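Side-chain contacts in KLLA0F20702p (Kluyveromyces lactis, PDB 5Y5A), which is the yeast telomerase protein Est1, a mainly helical partner of Cdc13 that probably brings telomerase to telomeres through that interaction: residues A[299-304]-A[339-344]; A[307-312]-A[347-352]; A[441-446]-A[542-547]. All blocks are in the same frame, centred on the assembly; numbering follows the deposited sequence.

Interactions 1 and 2 are neighbours, their centres about 9 Å apart. Both use helix 339-379, whose start meets loop 299-304 and whose next turns meet helix 306-315. Along the chain their segments alternate, 299-304 and 307-312 coming first and then 339-344 and 347-352, so the loop and helix 306-315 lie together along one long helix within the Est1 DNA/RNA binding domain. Interaction 3 follows later in the chain, about 34 Å from interaction 1 and 30 Å from interaction 2 between centres, where helix 437-444 meets the end of helix 526-546. There the chain touches a bound peptide, presumably from Cdc13, whereas interaction 1 is a polar link at the surface and interaction 2 a buried helix-helix contact.

Interaction 1: residues A[299-304]-A[339-344]; sequences VQETIK and LKHFQT
The carboxylate of E301 meets the NE2 edge of the H341 ring in a histidine-carboxylate hydrogen bond that ties a type I beta turn, Q300 to I303, to the first turn of helix 339-379. The two side chains reach toward each other from opposite directions, bridging backbones whose nearest CA atoms, those of E301 and F342, are 11.1 Å apart. H341 extends toward the loop because chi1 (174°) sets CG opposite the backbone N; E301 answers with a chain that is extended beyond CG. H341 NE2 gives its hydrogen to E301 OE2 over 2.9 Å in a nearly straight bond of 163°, and the acceptor lies almost in the plane of the imidazole. A second, weak bond runs from H341 NE2 to E301 OE1 at 3.0 Å. The carboxylate is turned 37° from the ring, and OE2 is approached on its syn side, somewhat out of the carboxylate plane. E301 OE2 is also held by the hydroxyl of Y316 and by a salt bridge to R338, which probably keep the carboxylate from rotating and favour its negative charge. The contact buries little surface and rests on these two hydrogen bonds. Flanking them, H341 CE1 lies 3.4 Å from E301 OE1.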
loop_
_atom_site.group_PDB
_atom_site.type_symbol
_atom_site.label_atom_id
_atom_site.label_comp_id
_atom_site.label_asym_id
_atom_site.label_seq_id
_atom_site.Cartn_x
_atom_site.Cartn_y
_atom_site.Cartn_z
ATOM N N VAL A 299 0.256 19.703 21.716
ATOM C CA VAL A 299 0.245 19.870 23.161
ATOM C C VAL A 299 0.943 18.705 23.862
ATOM O O VAL A 299 1.176 18.753 25.073
ATOM C CB VAL A 299 -1.199 20.019 23.707
ATOM C CG1 VAL A 299 -1.928 21.152 22.996
ATOM C CG2 VAL A 299 -1.965 18.721 23.548
ATOM N N GLN A 300 1.291 17.677 23.095
ATOM C CA GLN A 300 1.879 16.465 23.654
ATOM C C GLN A 300 3.354 16.290 23.326
ATOM O O GLN A 300 3.955 15.290 23.715
ATOM C CB GLN A 300 1.119 15.231 23.165
ATOM C CG GLN A 300 -0.264 15.063 23.760
ATOM C CD GLN A 300 -0.877 13.721 23.411
ATOM O OE1 GLN A 300 -0.845 12.785 24.209
ATOM N NE2 GLN A 300 -1.436 13.619 22.211
ATOM N N GLU A 301 3.942 17.251 22.619
ATOM C CA GLU A 301 5.331 17.124 22.167
ATOM C C GLU A 301 6.356 17.003 23.304
ATOM O O GLU A 301 7.471 16.525 23.082
ATOM C CB GLU A 301 5.705 18.309 21.269
ATOM C CG GLU A 301 5.261 18.144 19.822
ATOM C CD GLU A 301 5.388 19.425 19.019
ATOM O OE1 GLU A 301 5.963 20.405 19.531
ATOM O OE2 GLU A 301 4.911 19.454 17.866
ATOM N N THR A 302 5.982 17.424 24.511
ATOM C CA THR A 302 6.908 17.386 25.642
ATOM C C THR A 302 7.148 15.957 26.144
ATOM O O THR A 302 8.247 15.627 26.591
ATOM C CB THR A 302 6.407 18.258 26.812
ATOM O OG1 THR A 302 5.186 17.722 27.338
ATOM C CG2 THR A 302 6.180 19.688 26.346
ATOM N N ILE A 303 6.118 15.120 26.067
ATOM C CA ILE A 303 6.232 13.705 26.416
ATOM C C ILE A 303 7.124 12.961 25.414
ATOM O O ILE A 303 7.081 13.237 24.214
ATOM C CB ILE A 303 4.846 13.031 26.457
ATOM C CG1 ILE A 303 3.849 13.912 27.209
ATOM C CG2 ILE A 303 4.934 11.655 27.086
ATOM C CD1 ILE A 303 2.420 13.433 27.104
ATOM N N LYS A 304 7.936 12.025 25.899
ATOM C CA LYS A 304 8.800 11.248 25.013
ATOM C C LYS A 304 8.627 9.746 25.205
ATOM O O LYS A 304 9.584 8.977 25.063
ATOM C CB LYS A 304 10.265 11.637 25.211
ATOM C CG LYS A 304 10.531 13.100 24.919
ATOM C CD LYS A 304 12.006 13.395 24.792
ATOM C CE LYS A 304 12.221 14.846 24.407
ATOM N NZ LYS A 304 13.587 15.080 23.869
ATOM N N LEU A 339 5.374 24.858 9.619
ATOM C CA LEU A 339 5.930 23.906 8.647
ATOM C C LEU A 339 7.394 23.555 8.919
ATOM O O LEU A 339 7.767 22.384 8.862
ATOM C CB LEU A 339 5.787 24.439 7.220
ATOM C CG LEU A 339 4.351 24.388 6.670
ATOM C CD1 LEU A 339 4.336 24.729 5.190
ATOM C CD2 LEU A 339 3.711 23.022 6.905
ATOM N N LYS A 340 8.217 24.558 9.215
ATOM C CA LYS A 340 9.617 24.309 9.535
ATOM C C LYS A 340 9.731 23.472 10.815
ATOM O O LYS A 340 10.598 22.613 10.920
ATOM C CB LYS A 340 10.386 25.623 9.682
ATOM C CG LYS A 340 11.897 25.439 9.881
ATOM C CD LYS A 340 12.582 26.752 10.266
ATOM C CE LYS A 340 14.008 26.521 10.757
ATOM N NZ LYS A 340 14.616 27.762 11.323
ATOM N N HIS A 341 8.836 23.714 11.769
ATOM C CA HIS A 341 8.795 22.941 13.010
ATOM C C HIS A 341 8.497 21.458 12.772
ATOM O O HIS A 341 9.144 20.591 13.365
ATOM C CB HIS A 341 7.752 23.522 13.959
ATOM C CG HIS A 341 7.539 22.709 15.199
ATOM N ND1 HIS A 341 8.457 22.662 16.228
ATOM C CD2 HIS A 341 6.510 21.915 15.578
ATOM C CE1 HIS A 341 8.002 21.873 17.183
ATOM N NE2 HIS A 341 6.823 21.407 16.815
ATOM N N PHE A 342 7.515 21.168 11.919
ATOM C CA PHE A 342 7.176 19.785 11.582
ATOM C C PHE A 342 8.384 19.013 11.063
ATOM O O PHE A 342 8.625 17.878 11.462
ATOM C CB PHE A 342 6.054 19.735 10.541
ATOM C CG PHE A 342 4.713 20.134 11.082
ATOM C CD1 PHE A 342 4.271 19.646 12.306
ATOM C CD2 PHE A 342 3.899 21.005 10.379
ATOM C CE1 PHE A 342 3.036 20.009 12.815
ATOM C CE2 PHE A 342 2.656 21.375 10.878
ATOM C CZ PHE A 342 2.223 20.877 12.101
ATOM N N GLN A 343 9.146 19.642 10.178
ATOM C CA GLN A 343 10.267 18.988 9.533
ATOM C C GLN A 343 11.415 18.757 10.499
ATOM O O GLN A 343 12.032 17.683 10.516
ATOM C CB GLN A 343 10.758 19.815 8.348
ATOM C CG GLN A 343 12.061 19.294 7.764
ATOM C CD GLN A 343 12.716 20.284 6.834
ATOM O OE1 GLN A 343 13.519 21.117 7.260
ATOM N NE2 GLN A 343 12.386 20.199 5.558
ATOM N N THR A 344 11.709 19.772 11.302
ATOM C CA THR A 344 12.840 19.668 12.211
ATOM C C THR A 344 12.560 18.591 13.262
ATOM O O THR A 344 13.446 17.820 13.622
ATOM C CB THR A 344 13.158 21.026 12.877
ATOM O OG1 THR A 344 11.990 21.538 13.517
ATOM C CG2 THR A 344 13.607 22.038 11.838
#

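Interaction 2: residues A[307-312]-A[347-352]; sequences IINMEI and FDKIEI
K349 projects from helix 339-379 toward I312 and N309, its CA-CB bond directed at helix 306-315. Its CG lies against the CG2 branch of I312, 3.8 Å away. The chain then bends at chi2 (-56°), which turns the outer methylenes toward N309, and K349 CD comes 3.8 Å from N309 OD1. At the next atom both partners are met together: K349 CE is 3.6 Å from I312 CD1, while N309 OD1 stands 3.5 Å from the same carbon. I312 thus lies across the lysine's methylenes, CG2 on CG and CD1 on CE. This is helix-to-helix packing inside the helical Est1 DNA/RNA binding domain, with a buried polar pair beside I312. The ammonium end makes one hydrogen bond across the interface: K349 NZ donates to N309 OD1 over 3.0 Å, with a C=O...donor angle of 150° and the nitrogen tilted from the carbonyl plane. Replacing K349 by an alanine removes the amine and outer methylenes, which would probably leave N309 OD1 without this donor and open a gap beside I312. N309 itself packs further along the long helix against R353 and N357. From the neighbouring loop, the side chain of K304 approaches the amine of K349 through its CG, in packing contact.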
loop_
_atom_site.group_PDB
_atom_site.type_symbol
_atom_site.label_atom_id
_atom_site.label_comp_id
_atom_site.label_asym_id
_atom_site.label_seq_id
_atom_site.Cartn_x
_atom_site.Cartn_y
_atom_site.Cartn_z
ATOM N N ILE A 307 5.247 5.893 22.123
ATOM C CA ILE A 307 3.983 6.027 21.408
ATOM C C ILE A 307 3.868 7.427 20.802
ATOM O O ILE A 307 3.299 7.604 19.727
ATOM C CB ILE A 307 2.769 5.742 22.327
ATOM C CG1 ILE A 307 1.490 5.621 21.496
ATOM C CG2 ILE A 307 2.617 6.816 23.390
ATOM C CD1 ILE A 307 1.470 4.422 20.566
ATOM N N ILE A 308 4.439 8.413 21.484
ATOM C CA ILE A 308 4.432 9.784 21.001
ATOM C C ILE A 308 5.450 9.973 19.880
ATOM O O ILE A 308 5.159 10.635 18.883
ATOM C CB ILE A 308 4.727 10.776 22.136
ATOM C CG1 ILE A 308 3.763 10.548 23.301
ATOM C CG2 ILE A 308 4.647 12.207 21.630
ATOM C CD1 ILE A 308 2.304 10.644 22.912
ATOM N N ASN A 309 6.641 9.394 20.044
ATOM C CA ASN A 309 7.670 9.464 19.009
ATOM C C ASN A 309 7.129 8.847 17.729
ATOM O O ASN A 309 7.266 9.411 16.641
ATOM C CB ASN A 309 8.965 8.744 19.437
ATOM C CG ASN A 309 9.531 9.261 20.744
ATOM O OD1 ASN A 309 9.502 10.455 21.025
ATOM N ND2 ASN A 309 10.059 8.352 21.554
ATOM N N MET A 310 6.499 7.687 17.870
ATOM C CA MET A 310 5.890 7.010 16.731
ATOM C C MET A 310 4.815 7.866 16.055
ATOM O O MET A 310 4.780 7.961 14.837
ATOM C CB MET A 310 5.284 5.670 17.153
ATOM C CG MET A 310 4.664 4.895 15.983
ATOM S SD MET A 310 4.528 3.127 16.295
ATOM C CE MET A 310 3.686 3.131 17.872
ATOM N N GLU A 311 3.941 8.492 16.836
ATOM C CA GLU A 311 2.864 9.268 16.225
ATOM C C GLU A 311 3.403 10.515 15.517
ATOM O O GLU A 311 2.901 10.901 14.463
ATOM C CB GLU A 311 1.813 9.629 17.267
ATOM C CG GLU A 311 0.960 8.425 17.649
ATOM C CD GLU A 311 -0.061 8.729 18.730
ATOM O OE1 GLU A 311 -0.016 9.836 19.305
ATOM O OE2 GLU A 311 -0.910 7.853 19.003
ATOM N N ILE A 312 4.447 11.119 16.072
ATOM C CA ILE A 312 5.115 12.229 15.396
ATOM C C ILE A 312 5.672 11.805 14.032
ATOM O O ILE A 312 5.560 12.537 13.045
ATOM C CB ILE A 312 6.245 12.808 16.260
ATOM C CG1 ILE A 312 5.644 13.498 17.485
ATOM C CG2 ILE A 312 7.095 13.786 15.456
ATOM C CD1 ILE A 312 6.651 14.142 18.380
ATOM N N PHE A 347 12.662 15.106 11.603
ATOM C CA PHE A 347 14.039 14.698 11.329
ATOM C C PHE A 347 14.745 14.375 12.626
ATOM O O PHE A 347 15.522 13.422 12.683
ATOM C CB PHE A 347 14.800 15.778 10.545
ATOM C CG PHE A 347 14.560 15.734 9.046
ATOM C CD1 PHE A 347 13.271 15.727 8.534
ATOM C CD2 PHE A 347 15.626 15.716 8.155
ATOM C CE1 PHE A 347 13.053 15.693 7.156
ATOM C CE2 PHE A 347 15.418 15.674 6.778
ATOM C CZ PHE A 347 14.138 15.675 6.276
ATOM N N ASP A 348 14.459 15.141 13.679
ATOM C CA ASP A 348 15.066 14.880 14.991
ATOM C C ASP A 348 14.612 13.540 15.570
ATOM O O ASP A 348 15.430 12.773 16.080
ATOM C CB ASP A 348 14.748 16.008 15.980
ATOM C CG ASP A 348 15.595 17.256 15.745
ATOM O OD1 ASP A 348 16.380 17.288 14.766
ATOM O OD2 ASP A 348 15.469 18.215 16.533
ATOM N N LYS A 349 13.312 13.260 15.498
ATOM C CA LYS A 349 12.786 11.983 15.983
ATOM C C LYS A 349 13.421 10.824 15.203
ATOM O O LYS A 349 13.796 9.807 15.778
ATOM C CB LYS A 349 11.259 11.933 15.861
ATOM C CG LYS A 349 10.507 12.868 16.819
ATOM C CD LYS A 349 10.892 12.598 18.263
ATOM C CE LYS A 349 10.098 13.445 19.223
ATOM N NZ LYS A 349 10.534 13.237 20.635
ATOM N N ILE A 350 13.567 10.998 13.897
ATOM C CA ILE A 350 14.179 9.965 13.060
ATOM C C ILE A 350 15.631 9.697 13.501
ATOM O O ILE A 350 16.047 8.548 13.612
ATOM C CB ILE A 350 14.118 10.354 11.569
ATOM C CG1 ILE A 350 12.667 10.313 11.073
ATOM C CG2 ILE A 350 14.993 9.429 10.706
ATOM C CD1 ILE A 350 12.494 10.745 9.621
ATOM N N GLU A 351 16.376 10.755 13.799
ATOM C CA GLU A 351 17.776 10.623 14.207
ATOM C C GLU A 351 17.910 10.011 15.597
ATOM O O GLU A 351 18.761 9.157 15.834
ATOM C CB GLU A 351 18.460 11.993 14.158
ATOM C CG GLU A 351 19.889 12.027 14.631
ATOM C CD GLU A 351 20.568 13.337 14.274
ATOM O OE1 GLU A 351 19.880 14.245 13.751
ATOM O OE2 GLU A 351 21.787 13.456 14.498
ATOM N N ILE A 352 17.044 10.431 16.513
ATOM C CA ILE A 352 17.180 10.057 17.916
ATOM C C ILE A 352 16.391 8.790 18.274
ATOM O O ILE A 352 16.772 8.044 19.182
ATOM C CB ILE A 352 16.727 11.233 18.828
ATOM C CG1 ILE A 352 17.579 12.475 18.546
ATOM C CG2 ILE A 352 16.786 10.867 20.303
ATOM C CD1 ILE A 352 17.245 13.669 19.422
#

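Interaction 3: residues A[441-446]-A[542-547]; sequences KFAHRS and KKFLEK
H444 and F544 form an offset stack, with ring centroids 4.8 Å apart and planes inclined by 29°, the two side chains running antiparallel past one another. The overlap is at the ring margins: H444 CD2 sits over the face of F544, 3.4 Å from its CE1. The imidazole is gripped at its edge as well, for H444 NE2 donates to the backbone O of F544 over 2.7 Å, a short though bent bond (139°) that lies in the carbonyl plane. K547 O stands 3.4 Å above the centre of the H444 imidazole, on the side away from the phenyl ring. F544 CG, anti to the backbone N (chi1 170°), turns its ring edge to A443, whose CB meets CE1 of F544 at 3.7 Å and whose O approaches CZ near the ring plane. M430 and I433 of helix 421-433 add to the packing round F544. K547 CB touches H444 CE1, while the amine of this lysine reaches outside the two segments to a salt bridge with an acidic side chain of the bound peptide. H444 and K547 also pack on that peptide's backbone, placing this helix-end junction at a peptide-docking surface, consistent with the Est1 site for Cdc13.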
loop_
_atom_site.group_PDB
_atom_site.type_symbol
_atom_site.label_atom_id
_atom_site.label_comp_id
_atom_site.label_asym_id
_atom_site.label_seq_id
_atom_site.Cartn_x
_atom_site.Cartn_y
_atom_site.Cartn_z
ATOM N N LYS A 441 18.512 11.543 -13.091
ATOM C CA LYS A 441 19.332 12.708 -13.409
ATOM C C LYS A 441 19.521 13.611 -12.192
ATOM O O LYS A 441 20.619 14.095 -11.952
ATOM C CB LYS A 441 18.727 13.495 -14.571
ATOM C CG LYS A 441 18.830 12.751 -15.894
ATOM C CD LYS A 441 17.981 13.379 -16.985
ATOM C CE LYS A 441 18.106 12.603 -18.299
ATOM N NZ LYS A 441 17.192 13.120 -19.361
ATOM N N PHE A 442 18.452 13.835 -11.432
ATOM C CA PHE A 442 18.537 14.634 -10.213
ATOM C C PHE A 442 19.503 13.991 -9.209
ATOM O O PHE A 442 20.333 14.673 -8.602
ATOM C CB PHE A 442 17.147 14.799 -9.572
ATOM C CG PHE A 442 17.127 15.732 -8.385
ATOM C CD1 PHE A 442 17.460 15.279 -7.118
ATOM C CD2 PHE A 442 16.778 17.069 -8.542
ATOM C CE1 PHE A 442 17.445 16.134 -6.024
ATOM C CE2 PHE A 442 16.756 17.925 -7.454
ATOM C CZ PHE A 442 17.091 17.454 -6.189
ATOM N N ALA A 443 19.371 12.679 -9.041
ATOM C CA ALA A 443 20.182 11.920 -8.098
ATOM C C ALA A 443 21.664 11.948 -8.467
ATOM O O ALA A 443 22.519 12.123 -7.605
ATOM C CB ALA A 443 19.678 10.479 -8.021
ATOM N N HIS A 444 21.946 11.777 -9.754
ATOM C CA HIS A 444 23.304 11.838 -10.308
ATOM C C HIS A 444 23.973 13.189 -10.101
ATOM O O HIS A 444 25.203 13.293 -10.061
ATOM C CB HIS A 444 23.261 11.528 -11.800
ATOM C CG HIS A 444 23.497 10.092 -12.135
ATOM N ND1 HIS A 444 23.216 9.562 -13.376
ATOM C CD2 HIS A 444 24.023 9.077 -11.403
ATOM C CE1 HIS A 444 23.543 8.280 -13.394
ATOM N NE2 HIS A 444 24.036 7.965 -12.206
ATOM N N ARG A 445 23.156 14.230 -9.980
ATOM C CA ARG A 445 23.667 15.583 -9.818
ATOM C C ARG A 445 23.527 16.114 -8.386
ATOM O O ARG A 445 23.891 17.252 -8.104
ATOM C CB ARG A 445 22.965 16.508 -10.816
ATOM C CG ARG A 445 23.464 16.306 -12.243
ATOM C CD ARG A 445 22.448 16.726 -13.303
ATOM N NE ARG A 445 22.925 16.346 -14.629
ATOM C CZ ARG A 445 22.855 15.113 -15.123
ATOM N NH1 ARG A 445 22.313 14.135 -14.402
ATOM N NH2 ARG A 445 23.323 14.854 -16.339
ATOM N N SER A 446 23.022 15.275 -7.482
ATOM C CA SER A 446 22.875 15.640 -6.073
ATOM C C SER A 446 24.147 15.325 -5.279
ATOM O O SER A 446 24.472 14.159 -5.068
ATOM C CB SER A 446 21.683 14.902 -5.461
ATOM O OG SER A 446 21.513 15.237 -4.096
ATOM N N LYS A 542 27.234 0.631 -7.288
ATOM C CA LYS A 542 28.302 0.784 -8.268
ATOM C C LYS A 542 27.762 1.197 -9.646
ATOM O O LYS A 542 28.372 2.026 -10.332
ATOM C CB LYS A 542 29.119 -0.501 -8.380
ATOM C CG LYS A 542 29.983 -0.781 -7.158
ATOM C CD LYS A 542 31.146 -1.702 -7.500
ATOM C CE LYS A 542 31.954 -2.045 -6.256
ATOM N NZ LYS A 542 33.308 -2.572 -6.607
ATOM N N LYS A 543 26.622 0.637 -10.052
ATOM C CA LYS A 543 26.053 0.998 -11.350
ATOM C C LYS A 543 25.615 2.453 -11.316
ATOM O O LYS A 543 25.811 3.193 -12.277
ATOM C CB LYS A 543 24.866 0.104 -11.722
ATOM C CG LYS A 543 25.197 -1.367 -11.910
ATOM C CD LYS A 543 26.139 -1.615 -13.071
ATOM C CE LYS A 543 25.442 -1.474 -14.409
ATOM N NZ LYS A 543 26.370 -1.816 -15.526
ATOM N N PHE A 544 25.024 2.861 -10.197
ATOM C CA PHE A 544 24.569 4.236 -10.049
ATOM C C PHE A 544 25.716 5.231 -10.104
ATOM O O PHE A 544 25.617 6.280 -10.741
ATOM C CB PHE A 544 23.828 4.424 -8.735
ATOM C CG PHE A 544 23.541 5.860 -8.413
ATOM C CD1 PHE A 544 22.510 6.532 -9.054
ATOM C CD2 PHE A 544 24.307 6.545 -7.485
ATOM C CE1 PHE A 544 22.247 7.858 -8.773
ATOM C CE2 PHE A 544 24.046 7.871 -7.196
ATOM C CZ PHE A 544 23.012 8.532 -7.844
ATOM N N LEU A 545 26.795 4.900 -9.410
ATOM C CA LEU A 545 27.910 5.815 -9.240
ATOM C C LEU A 545 28.711 5.941 -10.517
ATOM O O LEU A 545 29.432 6.922 -10.711
ATOM C CB LEU A 545 28.805 5.346 -8.093
ATOM C CG LEU A 545 28.202 5.601 -6.708
ATOM C CD1 LEU A 545 29.039 4.961 -5.609
ATOM C CD2 LEU A 545 28.042 7.101 -6.456
ATOM N N GLU A 546 28.569 4.949 -11.390
ATOM C CA GLU A 546 29.304 4.918 -12.645
ATOM C C GLU A 546 29.195 6.243 -13.399
ATOM O O GLU A 546 30.186 6.747 -13.908
ATOM C CB GLU A 546 28.812 3.773 -13.530
ATOM C CG GLU A 546 29.770 3.424 -14.659
ATOM C CD GLU A 546 29.077 2.837 -15.881
ATOM O OE1 GLU A 546 27.826 2.847 -15.925
ATOM O OE2 GLU A 546 29.787 2.368 -16.799
ATOM N N LYS A 547 28.002 6.828 -13.438
ATOM C CA LYS A 547 27.813 8.058 -14.197
ATOM C C LYS A 547 27.337 9.237 -13.348
ATOM O O LYS A 547 26.603 10.096 -13.836
ATOM C CB LYS A 547 26.829 7.807 -15.343
ATOM C CG LYS A 547 27.354 6.814 -16.374
ATOM C CD LYS A 547 26.310 6.457 -17.420
ATOM C CE LYS A 547 26.932 5.628 -18.542
ATOM N NZ LYS A 547 25.957 5.296 -19.618
#